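PDB 1W5R: arylamine n-acetyltransferase from Mycobacterium smegmatis, which catalyses acetyl transfer to arylamines, probably from acetyl-CoA by a covalent acetyl-enzyme intermediate. Local coordinates for residues L44-I50 with L263-V268; L55-F61 with G81-E85; Q73-G78 with Q111-L116; V91-S95 with T184-P188; R153-Y157 with V216-R221. The protein carries 1 engineered substitution. All coordinates share one frame; numbering follows the deposited sequence.

Overall arrangement
The five contacts illustrate how chemistry follows position in an arylamine N-acetyltransferase. Contact 3, the buried one, ties helix 73-87 to strand 111-119 at the probable catalytic centre through side-chain amides and waters. Contacts 2 and 4 both touch it: contact 2 packs the same helix against helix 57-66 with aromatic rings, and contact 4 bonds a loop to strand 90-98, the neighbour of 111-119 in the sheet. E85 and R93 form a salt bridge between contacts 2 and 4. Contacts 1 and 5 lie on opposite sides of the chain's centre, their centres about 30 Å apart. Both are partly buried, but the first is mostly aliphatic and the second ionic.

Contact 1. Residues L44-I50 with L263-V268; sequences LDPLLGI and LAGRDV
R266 lays its extended side chain across I50 at about a right angle, a small example of an aliphatic tip lying against a guanidinium face. Followed outward from CB and CG, the chain first touches at CD, which lies 3.8 Å from I50 CD1. That same methyl then sits over one face of the guanidinium, offset toward the rim, with R266 CZ 3.6 Å from I50 CD1. At the tip, R266 NH1 is 3.7 Å from I50 CG1 and also gives a hydrogen bond to a water lying in the guanidinium plane, which in turn donates to L48 O.

Behind this polar margin the two methyls of L263 part company. CD1 packs on L48 CD1 at 3.7 Å and on CB of L44, while CD2 meets I50 CD1 and approaches D45 OD1. The D45 carboxylate is engaged by K63 and R69, so this approach is mere packing. L48 also touches V268 CG2 through CD1. A Schellman motif with G49 as its C-prime residue ends helix 44-47, and I50, whose N bonds D45 O, follows it. The chemistry implies an aliphatic seam between the segments, its polar link a water held by R266 NH1 at the margin.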
# COMPACT_ATOMS: atom_id res chain seq x y z
N LEU A 44 -7.69 3.42 -21.75
CA LEU A 44 -7.43 2.17 -22.49
C LEU A 44 -7.61 2.34 -24.00
O LEU A 44 -6.87 1.73 -24.78
CB LEU A 44 -8.29 1.03 -21.97
CG LEU A 44 -7.84 0.52 -20.60
CD1 LEU A 44 -9.03 -0.12 -19.88
CD2 LEU A 44 -6.65 -0.45 -20.71
N ASP A 45 -8.57 3.17 -24.43
CA ASP A 45 -8.76 3.35 -25.87
C ASP A 45 -7.50 3.95 -26.53
O ASP A 45 -6.92 3.30 -27.40
CB ASP A 45 -10.02 4.17 -26.19
CG ASP A 45 -11.30 3.34 -26.15
OD1 ASP A 45 -11.25 2.12 -25.81
OD2 ASP A 45 -12.38 3.91 -26.45
N PRO A 46 -7.06 5.16 -26.13
CA PRO A 46 -5.84 5.70 -26.77
C PRO A 46 -4.62 4.80 -26.60
O PRO A 46 -3.79 4.73 -27.51
CB PRO A 46 -5.60 7.04 -26.08
CG PRO A 46 -6.78 7.33 -25.27
CD PRO A 46 -7.68 6.13 -25.20
N LEU A 47 -4.52 4.13 -25.45
CA LEU A 47 -3.41 3.18 -25.24
C LEU A 47 -3.38 2.11 -26.35
O LEU A 47 -2.29 1.73 -26.84
CB LEU A 47 -3.51 2.52 -23.86
CG LEU A 47 -2.42 1.48 -23.53
CD1 LEU A 47 -1.04 2.11 -23.44
CD2 LEU A 47 -2.76 0.73 -22.25
N LEU A 48 -4.57 1.67 -26.75
CA LEU A 48 -4.73 0.59 -27.72
C LEU A 48 -4.87 1.12 -29.15
O LEU A 48 -5.22 0.36 -30.07
CB LEU A 48 -5.93 -0.28 -27.34
CG LEU A 48 -5.69 -1.07 -26.05
CD1 LEU A 48 -7.00 -1.55 -25.46
CD2 LEU A 48 -4.73 -2.24 -26.29
N GLY A 49 -4.61 2.41 -29.34
CA GLY A 49 -4.67 3.01 -30.69
C GLY A 49 -6.08 3.34 -31.16
O GLY A 49 -6.31 3.55 -32.36
N ILE A 50 -7.03 3.41 -30.23
CA ILE A 50 -8.40 3.80 -30.54
C ILE A 50 -8.56 5.28 -30.15
O ILE A 50 -8.53 5.61 -28.96
CB ILE A 50 -9.43 2.94 -29.77
CG1 ILE A 50 -9.22 1.44 -30.06
CG2 ILE A 50 -10.84 3.36 -30.10
CD1 ILE A 50 -9.86 0.51 -29.04
N LEU A 263 -13.08 -4.86 -24.97
CA LEU A 263 -11.88 -4.75 -25.80
C LEU A 263 -11.36 -6.09 -26.32
O LEU A 263 -10.15 -6.27 -26.51
CB LEU A 263 -10.78 -3.99 -25.04
CG LEU A 263 -11.05 -2.52 -24.73
CD1 LEU A 263 -10.19 -2.05 -23.57
CD2 LEU A 263 -10.85 -1.63 -25.97
N ALA A 264 -12.28 -7.02 -26.57
CA ALA A 264 -11.95 -8.36 -27.07
C ALA A 264 -11.10 -8.33 -28.35
O ALA A 264 -11.40 -7.58 -29.29
CB ALA A 264 -13.21 -9.16 -27.30
N GLY A 265 -10.06 -9.16 -28.38
CA GLY A 265 -9.22 -9.33 -29.60
C GLY A 265 -8.21 -8.21 -29.87
O GLY A 265 -7.69 -8.08 -30.99
N ARG A 266 -7.92 -7.41 -28.85
CA ARG A 266 -6.98 -6.31 -29.02
C ARG A 266 -5.64 -6.57 -28.31
O ARG A 266 -4.73 -5.74 -28.37
CB ARG A 266 -7.63 -5.00 -28.59
CG ARG A 266 -8.85 -4.67 -29.43
CD ARG A 266 -9.26 -3.19 -29.34
NE ARG A 266 -10.37 -2.85 -30.23
CZ ARG A 266 -10.24 -2.21 -31.39
NH1 ARG A 266 -9.04 -1.82 -31.82
NH2 ARG A 266 -11.31 -1.95 -32.12
N ASP A 267 -5.54 -7.71 -27.64
CA ASP A 267 -4.38 -8.12 -26.81
C ASP A 267 -3.97 -7.04 -25.82
O ASP A 267 -2.84 -6.54 -25.80
CB ASP A 267 -3.21 -8.62 -27.64
CG ASP A 267 -2.36 -9.58 -26.82
OD1 ASP A 267 -2.57 -9.64 -25.59
OD2 ASP A 267 -1.49 -10.25 -27.42
N VAL A 268 -4.96 -6.70 -25.00
CA VAL A 268 -4.81 -5.72 -23.96
C VAL A 268 -3.61 -6.06 -23.08
O VAL A 268 -2.80 -5.19 -22.76
CB VAL A 268 -6.08 -5.65 -23.09
CG1 VAL A 268 -5.90 -4.64 -21.97
CG2 VAL A 268 -7.30 -5.29 -23.94
O HOH W 1 -6.39 -2.05 -30.83

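Contact 2. Residues L55-F61 with G81-E85; sequences LSAEALF and GYVLE
Y82 slides its ring beneath A57, whose CB stands almost over the middle: 3.6 Å from the ring centroid and 9° off the normal, a textbook CH-pi contact. The phenol end continues under the first turn of helix 57-66, with Y82 CE1 3.4 Å from A57 N. There the hydroxyl donates to L55 O, Y82 OH lying 2.7 Å from that oxygen and tilted 18° from the carbonyl plane. One residue thus combines a dispersive contact over its face with a short hydrogen bond at its edge, and the two together probably restrain the ring. L60 CD1 adds a looser touch at the edge, near Y82 CE1.

F61 supplies the second half of the interface. Its first torsion sets CG beside the backbone N and brings the far end of the ring toward helix 73-87, where F61 CZ lies 3.7 Å from V83 CG2 and Y82 CB comes in at the ring edge. At the start of its helix, S56 is the N-cap: its OG accepts from A59 N and is itself bonded to D54 OD1.

The segment axes pass 11.3 Å apart at a crossing angle of -111°. Helix 8-14 packs on F61 and V83, helix 189-201 meets L55, and R93 of strand 90-98 makes a cation-pi contact on the Y82 face turned away from A57.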
# COMPACT_ATOMS: atom_id res chain seq x y z
N LEU A 55 -17.26 13.43 -29.21
CA LEU A 55 -17.68 13.86 -27.88
C LEU A 55 -19.18 14.18 -27.80
O LEU A 55 -19.63 14.93 -26.92
CB LEU A 55 -16.82 15.03 -27.39
CG LEU A 55 -15.31 14.73 -27.33
CD1 LEU A 55 -14.55 15.99 -26.92
CD2 LEU A 55 -14.95 13.56 -26.40
N SER A 56 -19.95 13.62 -28.73
CA SER A 56 -21.40 13.72 -28.69
C SER A 56 -21.97 12.99 -27.48
O SER A 56 -21.35 12.07 -26.94
CB SER A 56 -22.00 13.13 -29.97
OG SER A 56 -21.81 11.73 -30.02
N ALA A 57 -23.17 13.38 -27.05
CA ALA A 57 -23.83 12.68 -25.96
C ALA A 57 -24.01 11.19 -26.27
O ALA A 57 -23.82 10.34 -25.41
CB ALA A 57 -25.17 13.34 -25.62
N GLU A 58 -24.41 10.89 -27.51
CA GLU A 58 -24.63 9.49 -27.91
C GLU A 58 -23.39 8.64 -27.67
O GLU A 58 -23.47 7.56 -27.09
CB GLU A 58 -25.06 9.41 -29.39
CG GLU A 58 -25.07 7.99 -29.95
CD GLU A 58 -25.69 7.88 -31.34
OE1 GLU A 58 -25.91 8.92 -32.02
OE2 GLU A 58 -25.95 6.74 -31.77
N ALA A 59 -22.24 9.15 -28.13
CA ALA A 59 -20.99 8.43 -27.99
C ALA A 59 -20.59 8.29 -26.53
O ALA A 59 -20.17 7.22 -26.11
CB ALA A 59 -19.90 9.14 -28.75
N LEU A 60 -20.71 9.37 -25.76
CA LEU A 60 -20.23 9.33 -24.37
C LEU A 60 -21.11 8.50 -23.43
O LEU A 60 -20.60 7.78 -22.57
CB LEU A 60 -20.02 10.75 -23.85
CG LEU A 60 -18.98 11.56 -24.62
CD1 LEU A 60 -18.80 12.94 -24.00
CD2 LEU A 60 -17.63 10.81 -24.71
N PHE A 61 -22.43 8.60 -23.61
CA PHE A 61 -23.34 7.74 -22.84
C PHE A 61 -23.12 6.27 -23.21
O PHE A 61 -23.05 5.41 -22.33
CB PHE A 61 -24.80 8.13 -23.08
CG PHE A 61 -25.30 9.26 -22.20
CD1 PHE A 61 -25.09 10.59 -22.55
CD2 PHE A 61 -26.04 8.98 -21.04
CE1 PHE A 61 -25.57 11.65 -21.75
CE2 PHE A 61 -26.54 10.03 -20.23
CZ PHE A 61 -26.30 11.36 -20.58
N GLY A 81 -21.38 17.22 -18.44
CA GLY A 81 -21.94 18.42 -19.05
C GLY A 81 -23.34 18.19 -19.60
O GLY A 81 -24.25 18.97 -19.33
N TYR A 82 -23.52 17.11 -20.36
CA TYR A 82 -24.83 16.77 -20.91
C TYR A 82 -25.82 16.46 -19.81
O TYR A 82 -26.98 16.92 -19.85
CB TYR A 82 -24.73 15.57 -21.86
CG TYR A 82 -23.93 15.84 -23.12
CD1 TYR A 82 -22.78 15.09 -23.42
CD2 TYR A 82 -24.33 16.83 -24.02
CE1 TYR A 82 -22.05 15.35 -24.58
CE2 TYR A 82 -23.61 17.09 -25.17
CZ TYR A 82 -22.47 16.34 -25.46
OH TYR A 82 -21.76 16.59 -26.61
N VAL A 83 -25.38 15.70 -18.81
CA VAL A 83 -26.24 15.31 -17.70
C VAL A 83 -26.74 16.54 -16.96
O VAL A 83 -27.95 16.67 -16.69
CB VAL A 83 -25.53 14.35 -16.72
CG1 VAL A 83 -26.33 14.22 -15.44
CG2 VAL A 83 -25.33 13.01 -17.36
N LEU A 84 -25.83 17.46 -16.64
CA LEU A 84 -26.22 18.64 -15.85
C LEU A 84 -27.17 19.55 -16.61
O LEU A 84 -28.13 20.06 -16.03
CB LEU A 84 -25.00 19.41 -15.34
CG LEU A 84 -24.10 18.65 -14.36
CD1 LEU A 84 -22.91 19.50 -14.04
CD2 LEU A 84 -24.81 18.19 -13.06
N GLU A 85 -26.91 19.74 -17.90
CA GLU A 85 -27.81 20.46 -18.80
C GLU A 85 -29.20 19.88 -18.80
O GLU A 85 -30.21 20.62 -18.71
CB GLU A 85 -27.28 20.37 -20.23
CG GLU A 85 -26.24 21.37 -20.54
CD GLU A 85 -25.98 21.47 -22.03
OE1 GLU A 85 -25.98 20.43 -22.75
OE2 GLU A 85 -25.74 22.61 -22.47

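Contact 3. Residues Q73-G78 with Q111-L116; sequences QYEHNG and QTHNVL. Engineered in segment 73-78: Q73 (natural residue Cys).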
# COMPACT_ATOMS: atom_id res chain seq x y z
N GLN A 73 -10.42 12.92 -19.63
CA GLN A 73 -11.00 14.22 -19.27
C GLN A 73 -12.17 14.65 -20.15
O GLN A 73 -13.21 15.12 -19.64
CB GLN A 73 -9.91 15.31 -19.23
CG GLN A 73 -9.02 15.45 -20.44
CD GLN A 73 -7.77 14.55 -20.40
OE1 GLN A 73 -7.76 13.51 -19.73
NE2 GLN A 73 -6.72 14.95 -21.11
N TYR A 74 -12.01 14.52 -21.46
CA TYR A 74 -13.07 14.97 -22.38
C TYR A 74 -14.34 14.13 -22.30
O TYR A 74 -15.47 14.61 -22.53
CB TYR A 74 -12.58 14.95 -23.81
CG TYR A 74 -11.45 15.90 -24.11
CD1 TYR A 74 -10.13 15.46 -24.16
CD2 TYR A 74 -11.71 17.26 -24.34
CE1 TYR A 74 -9.08 16.35 -24.43
CE2 TYR A 74 -10.67 18.15 -24.62
CZ TYR A 74 -9.36 17.69 -24.66
OH TYR A 74 -8.31 18.54 -24.96
N GLU A 75 -14.15 12.86 -21.98
CA GLU A 75 -15.27 11.93 -21.88
C GLU A 75 -16.03 12.17 -20.59
O GLU A 75 -17.27 12.22 -20.58
CB GLU A 75 -14.77 10.48 -21.99
CG GLU A 75 -14.21 10.18 -23.37
CD GLU A 75 -13.43 8.89 -23.42
OE1 GLU A 75 -13.85 7.97 -24.16
OE2 GLU A 75 -12.37 8.81 -22.74
N HIS A 76 -15.30 12.31 -19.49
CA HIS A 76 -15.91 12.56 -18.18
C HIS A 76 -16.70 13.84 -18.12
O HIS A 76 -17.89 13.84 -17.79
CB HIS A 76 -14.84 12.59 -17.11
CG HIS A 76 -14.52 11.24 -16.56
ND1 HIS A 76 -15.35 10.60 -15.66
CD2 HIS A 76 -13.50 10.39 -16.82
CE1 HIS A 76 -14.84 9.41 -15.37
NE2 HIS A 76 -13.72 9.26 -16.07
N ASN A 77 -16.03 14.94 -18.41
CA ASN A 77 -16.69 16.23 -18.31
C ASN A 77 -17.67 16.46 -19.44
O ASN A 77 -18.65 17.18 -19.26
CB ASN A 77 -15.66 17.35 -18.16
CG ASN A 77 -15.02 17.33 -16.77
OD1 ASN A 77 -15.70 17.03 -15.79
ND2 ASN A 77 -13.73 17.61 -16.70
N GLY A 78 -17.42 15.83 -20.58
CA GLY A 78 -18.41 15.89 -21.65
C GLY A 78 -19.70 15.25 -21.18
O GLY A 78 -20.77 15.88 -21.24
N GLN A 111 -3.62 22.87 -25.13
CA GLN A 111 -4.92 22.78 -24.50
C GLN A 111 -5.33 21.31 -24.58
O GLN A 111 -5.68 20.80 -25.66
CB GLN A 111 -5.96 23.66 -25.20
CG GLN A 111 -5.70 25.15 -25.05
CD GLN A 111 -6.71 25.95 -25.83
OE1 GLN A 111 -7.93 25.80 -25.62
NE2 GLN A 111 -6.24 26.79 -26.74
N THR A 112 -5.25 20.62 -23.44
CA THR A 112 -5.54 19.18 -23.40
C THR A 112 -6.58 18.82 -22.34
O THR A 112 -6.88 17.64 -22.12
CB THR A 112 -4.28 18.36 -23.09
OG1 THR A 112 -3.85 18.66 -21.76
CG2 THR A 112 -3.17 18.63 -24.09
N HIS A 113 -7.12 19.84 -21.67
CA HIS A 113 -8.11 19.59 -20.62
C HIS A 113 -9.43 20.26 -20.96
O HIS A 113 -9.48 21.21 -21.76
CB HIS A 113 -7.58 20.05 -19.26
CG HIS A 113 -8.34 19.50 -18.08
ND1 HIS A 113 -8.99 18.28 -18.11
CD2 HIS A 113 -8.52 19.99 -16.83
CE1 HIS A 113 -9.56 18.06 -16.94
NE2 HIS A 113 -9.29 19.08 -16.14
N ASN A 114 -10.49 19.75 -20.34
CA ASN A 114 -11.86 20.23 -20.55
C ASN A 114 -12.52 20.18 -19.18
O ASN A 114 -12.45 19.15 -18.51
CB ASN A 114 -12.56 19.30 -21.57
CG ASN A 114 -14.08 19.51 -21.69
OD1 ASN A 114 -14.80 18.54 -21.92
ND2 ASN A 114 -14.56 20.75 -21.58
N VAL A 115 -13.09 21.31 -18.76
CA VAL A 115 -13.79 21.41 -17.47
C VAL A 115 -15.13 22.12 -17.68
O VAL A 115 -15.42 22.60 -18.79
CB VAL A 115 -12.95 22.12 -16.37
CG1 VAL A 115 -11.64 21.38 -16.14
CG2 VAL A 115 -12.68 23.60 -16.71
N LEU A 116 -15.95 22.18 -16.63
CA LEU A 116 -17.28 22.79 -16.75
C LEU A 116 -17.39 24.03 -15.89
O LEU A 116 -16.85 24.07 -14.78
CB LEU A 116 -18.37 21.81 -16.32
CG LEU A 116 -18.35 20.46 -17.04
CD1 LEU A 116 -19.42 19.56 -16.44
CD2 LEU A 116 -18.55 20.65 -18.56
O HOH W 2 -16.11 17.06 -23.83
O HOH W 3 -8.89 21.11 -24.62
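The engineered glutamine Q73, a cysteine in the natural protein, bends its side chain past H113 to T112. The position is probably that of the nucleophile in the Cys-His-Asp triad of arylamine N-acetyltransferases, for it adjoins H113, whose NE2 is hydrogen-bonded to D130. Q73 CB abuts the H113 ring edge, 3.3 Å from ND1. Q73 CG is wedged between the backbone N and the carbonyl carbon, and a further bend at chi2 brings Q73 NE2 to T112 O. That bond is 2.9 Å long and nearly straight at 163°, with the acceptor in the amide plane.

Helix 73-78 runs almost parallel to strand 111-116, 11° apart. T112 and H113 form a classic beta bulge opposite G96. Both ends of the buried N77 amide are bonded: OD1 accepts from V131 N, and ND2 also bonds D130 OD1. Y74 CD2 presses on N114 CB at 3.5 Å, and one water joins Y74 O to N114 OD1. Across the contact itself, N77 ND2 donates to N114 O at 2.7 Å, tilted 18° from the carbonyl plane.

Contact 4. Residues V91-S95 with T184-P188; sequences VERLS and TEPRP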
# COMPACT_ATOMS: atom_id res chain seq x y z
N VAL A 91 -24.69 25.22 -18.32
CA VAL A 91 -23.34 24.64 -18.43
C VAL A 91 -22.57 25.25 -19.59
O VAL A 91 -23.07 25.30 -20.73
CB VAL A 91 -23.40 23.09 -18.64
CG1 VAL A 91 -21.99 22.48 -18.69
CG2 VAL A 91 -24.25 22.41 -17.56
N GLU A 92 -21.37 25.74 -19.30
CA GLU A 92 -20.41 26.10 -20.34
C GLU A 92 -19.22 25.15 -20.27
O GLU A 92 -18.80 24.77 -19.16
CB GLU A 92 -19.96 27.56 -20.19
CG GLU A 92 -21.13 28.52 -20.46
CD GLU A 92 -20.79 29.98 -20.23
OE1 GLU A 92 -19.88 30.28 -19.43
OE2 GLU A 92 -21.46 30.83 -20.86
N ARG A 93 -18.73 24.73 -21.43
CA ARG A 93 -17.55 23.88 -21.52
C ARG A 93 -16.30 24.71 -21.71
O ARG A 93 -16.21 25.52 -22.63
CB ARG A 93 -17.66 22.86 -22.67
CG ARG A 93 -18.63 21.70 -22.43
CD ARG A 93 -20.11 22.14 -22.49
NE ARG A 93 -20.98 20.97 -22.57
CZ ARG A 93 -22.31 21.01 -22.59
NH1 ARG A 93 -22.95 22.18 -22.54
NH2 ARG A 93 -22.99 19.88 -22.67
N LEU A 94 -15.34 24.53 -20.82
CA LEU A 94 -14.10 25.28 -20.92
C LEU A 94 -12.94 24.35 -21.27
O LEU A 94 -13.03 23.13 -21.04
CB LEU A 94 -13.79 25.97 -19.59
CG LEU A 94 -14.93 26.79 -18.96
CD1 LEU A 94 -14.47 27.47 -17.67
CD2 LEU A 94 -15.47 27.84 -19.93
N SER A 95 -11.89 24.93 -21.83
CA SER A 95 -10.64 24.22 -22.10
C SER A 95 -9.50 24.76 -21.25
O SER A 95 -9.52 25.92 -20.81
CB SER A 95 -10.27 24.31 -23.59
OG SER A 95 -10.01 25.66 -23.95
N THR A 184 -12.21 31.36 -19.19
CA THR A 184 -13.64 31.15 -19.09
C THR A 184 -14.37 31.35 -20.42
O THR A 184 -15.58 31.47 -20.43
CB THR A 184 -14.27 32.03 -17.98
OG1 THR A 184 -14.03 33.42 -18.27
CG2 THR A 184 -13.67 31.68 -16.62
N GLU A 185 -13.64 31.34 -21.54
CA GLU A 185 -14.27 31.41 -22.86
C GLU A 185 -14.97 30.08 -23.18
O GLU A 185 -14.32 29.04 -23.24
CB GLU A 185 -13.23 31.71 -23.94
CG GLU A 185 -13.82 31.81 -25.35
CD GLU A 185 -12.76 31.94 -26.43
OE1 GLU A 185 -11.56 32.14 -26.12
OE2 GLU A 185 -13.13 31.82 -27.64
N PRO A 186 -16.31 30.10 -23.35
CA PRO A 186 -17.00 28.86 -23.68
C PRO A 186 -16.52 28.28 -25.02
O PRO A 186 -16.33 29.02 -26.00
CB PRO A 186 -18.46 29.29 -23.79
CG PRO A 186 -18.55 30.52 -22.92
CD PRO A 186 -17.26 31.23 -23.22
N ARG A 187 -16.35 26.96 -25.05
CA ARG A 187 -15.82 26.28 -26.22
C ARG A 187 -16.88 25.46 -26.91
O ARG A 187 -17.70 24.80 -26.25
CB ARG A 187 -14.66 25.35 -25.83
CG ARG A 187 -13.55 25.99 -25.03
CD ARG A 187 -12.90 27.09 -25.84
NE ARG A 187 -11.73 27.63 -25.17
CZ ARG A 187 -11.02 28.67 -25.60
NH1 ARG A 187 -11.37 29.30 -26.73
NH2 ARG A 187 -9.97 29.07 -24.91
N PRO A 188 -16.89 25.50 -28.25
CA PRO A 188 -17.81 24.63 -28.96
C PRO A 188 -17.28 23.20 -28.98
O PRO A 188 -16.06 22.97 -28.85
CB PRO A 188 -17.79 25.19 -30.38
CG PRO A 188 -16.42 25.76 -30.54
CD PRO A 188 -16.06 26.29 -29.16
O HOH W 4 -19.55 25.63 -24.01
O HOH W 5 -12.22 27.83 -22.10
O HOH W 6 -9.03 28.26 -22.23
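The guanidinium of R187 carries E185 CB over the centre of one face, 4.0 Å above the plane, while a water lies in plane at its edge and S95 OG approaches obliquely. The R93 guanidinium has V91 CG1 over one face, a cation-pi partner in Y82 and a salt bridge to E85. R187 NE donates to S95 OG at 2.9 Å, with the oxygen 33° out of the guanidinium plane. S95 OG is held a second time by Q111 of the adjacent strand. At R187 NH1 a salt bridge of 2.9 Å to E185 OE1 folds the loop's two charged side chains together, and a bend at chi2 (-62°) brings NE to S95. The edge water accepts from R187 NH2 and donates to S95 O; another collects S95 N, E185 O and, weakly, R187 NE.

The backbone link is simpler. R187 N donates to R93 O at 2.8 Å, and P186 CA gives the same oxygen a CA-H...O contact. A third water ties R93 N to R187 O. P186 runs alongside E92, with P186 CG 3.5 Å from E92 CD. L94 CD2 packs on T184 O.

The touching parts run at 90° to each other. The loop, which joins strand 175-182 to helix 189-201, is hydrogen-bonded to R93 and S95 of strand 90-98 in the antiparallel sheet, consistent with the beta-barrel domain of this family.

Contact 5. Residues R153-Y157 with V216-R221; sequences RHEPY and VTDDAR
E155 OE1 is gripped by two nitrogens of R221: NH2 donates at 2.8 Å to the syn lone pair of E155 OE1, and NE adds a weak bond. Since R221 NE also reaches E155 OE2 at 2.9 Å, the arginine takes the carboxylate side-on, the planes only 20° apart. The glutamate turns at chi2 (91°) to meet an extended arginine coming from the opposite direction. R221 NH1 is bound by the carbonyls of G135 and T137. H154 places ND1 over one face of this guanidinium and packs CE1 on V216 CG1 at 3.6 Å.

A second, looser ion pair lies nearer the surface. R153 NH1 meets D218 OD1 at 2.9 Å, but the planes stand 75° apart and the bond is weak; R37 shares the aspartate, and R153 NE bonds T139 O. Waters bridge R153 NH2 to V216 O and R153 O to D218 O.

Together the two ion pairs join the loop before strand 157-162 to the turn between strands 212-216 and 220-225, linking the two antiparallel sheets of the N-acetyltransferase fold.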
# COMPACT_ATOMS: atom_id res chain seq x y z
N ARG A 153 -14.50 17.83 -0.48
CA ARG A 153 -14.65 16.54 0.21
C ARG A 153 -13.30 15.94 0.62
O ARG A 153 -13.24 15.05 1.47
CB ARG A 153 -15.42 15.51 -0.62
CG ARG A 153 -16.85 15.86 -0.96
CD ARG A 153 -17.60 14.66 -1.52
NE ARG A 153 -16.95 14.06 -2.69
CZ ARG A 153 -16.61 12.78 -2.81
NH1 ARG A 153 -16.83 11.89 -1.85
NH2 ARG A 153 -16.03 12.37 -3.93
N HIS A 154 -12.22 16.42 0.00
CA HIS A 154 -10.87 15.93 0.26
C HIS A 154 -9.99 17.12 0.64
O HIS A 154 -10.22 17.72 1.70
CB HIS A 154 -10.35 15.10 -0.93
CG HIS A 154 -11.21 13.92 -1.24
ND1 HIS A 154 -10.84 12.62 -0.99
CD2 HIS A 154 -12.48 13.86 -1.72
CE1 HIS A 154 -11.82 11.80 -1.34
NE2 HIS A 154 -12.83 12.54 -1.79
N GLU A 155 -9.02 17.48 -0.20
CA GLU A 155 -8.04 18.53 0.13
C GLU A 155 -8.59 19.90 -0.21
O GLU A 155 -9.50 20.03 -1.03
CB GLU A 155 -6.72 18.35 -0.66
CG GLU A 155 -6.14 16.97 -0.66
CD GLU A 155 -6.63 16.11 -1.82
OE1 GLU A 155 -7.74 16.36 -2.35
OE2 GLU A 155 -5.93 15.16 -2.16
N PRO A 156 -8.01 20.96 0.40
CA PRO A 156 -8.32 22.30 -0.08
C PRO A 156 -7.83 22.55 -1.52
O PRO A 156 -6.77 22.04 -1.91
CB PRO A 156 -7.54 23.21 0.88
CG PRO A 156 -7.14 22.35 2.02
CD PRO A 156 -7.12 20.94 1.58
N TYR A 157 -8.61 23.30 -2.27
CA TYR A 157 -8.21 23.76 -3.61
C TYR A 157 -8.29 25.28 -3.67
O TYR A 157 -8.91 25.91 -2.80
CB TYR A 157 -9.10 23.17 -4.72
CG TYR A 157 -8.81 21.73 -5.10
CD1 TYR A 157 -8.91 20.69 -4.17
CD2 TYR A 157 -8.45 21.40 -6.42
CE1 TYR A 157 -8.65 19.36 -4.53
CE2 TYR A 157 -8.21 20.07 -6.79
CZ TYR A 157 -8.30 19.07 -5.84
OH TYR A 157 -8.07 17.76 -6.20
N VAL A 216 -11.94 7.85 -7.28
CA VAL A 216 -11.85 8.54 -6.00
C VAL A 216 -13.05 8.19 -5.14
O VAL A 216 -14.20 8.44 -5.54
CB VAL A 216 -11.76 10.09 -6.15
CG1 VAL A 216 -11.63 10.77 -4.78
CG2 VAL A 216 -10.58 10.47 -7.03
N THR A 217 -12.78 7.64 -3.96
CA THR A 217 -13.82 7.28 -3.00
C THR A 217 -13.85 8.34 -1.90
O THR A 217 -13.00 9.24 -1.87
CB THR A 217 -13.53 5.91 -2.36
OG1 THR A 217 -12.35 6.00 -1.56
CG2 THR A 217 -13.33 4.84 -3.44
N ASP A 218 -14.81 8.22 -0.98
CA ASP A 218 -14.87 9.16 0.14
C ASP A 218 -13.56 9.19 0.92
O ASP A 218 -13.18 10.24 1.45
CB ASP A 218 -16.01 8.82 1.11
CG ASP A 218 -17.38 8.94 0.48
OD1 ASP A 218 -17.50 9.33 -0.71
OD2 ASP A 218 -18.37 8.65 1.20
N ASP A 219 -12.89 8.04 1.00
CA ASP A 219 -11.70 7.88 1.86
C ASP A 219 -10.37 8.00 1.16
O ASP A 219 -9.35 8.23 1.81
CB ASP A 219 -11.72 6.51 2.55
CG ASP A 219 -12.86 6.36 3.53
OD1 ASP A 219 -13.24 7.36 4.17
OD2 ASP A 219 -13.37 5.23 3.66
N ALA A 220 -10.34 7.84 -0.16
CA ALA A 220 -9.03 7.75 -0.81
C ALA A 220 -9.05 8.10 -2.29
O ALA A 220 -10.06 7.89 -2.95
CB ALA A 220 -8.43 6.36 -0.62
N ARG A 221 -7.92 8.58 -2.78
CA ARG A 221 -7.69 8.76 -4.21
C ARG A 221 -6.82 7.62 -4.71
O ARG A 221 -5.79 7.33 -4.10
CB ARG A 221 -6.99 10.09 -4.48
CG ARG A 221 -7.80 11.31 -4.05
CD ARG A 221 -6.99 12.59 -4.25
NE ARG A 221 -7.77 13.82 -4.00
CZ ARG A 221 -8.66 14.34 -4.85
NH1 ARG A 221 -8.91 13.73 -6.01
NH2 ARG A 221 -9.30 15.46 -4.54
O HOH W 7 -16.35 9.67 -4.21
O HOH W 8 -14.44 12.55 1.70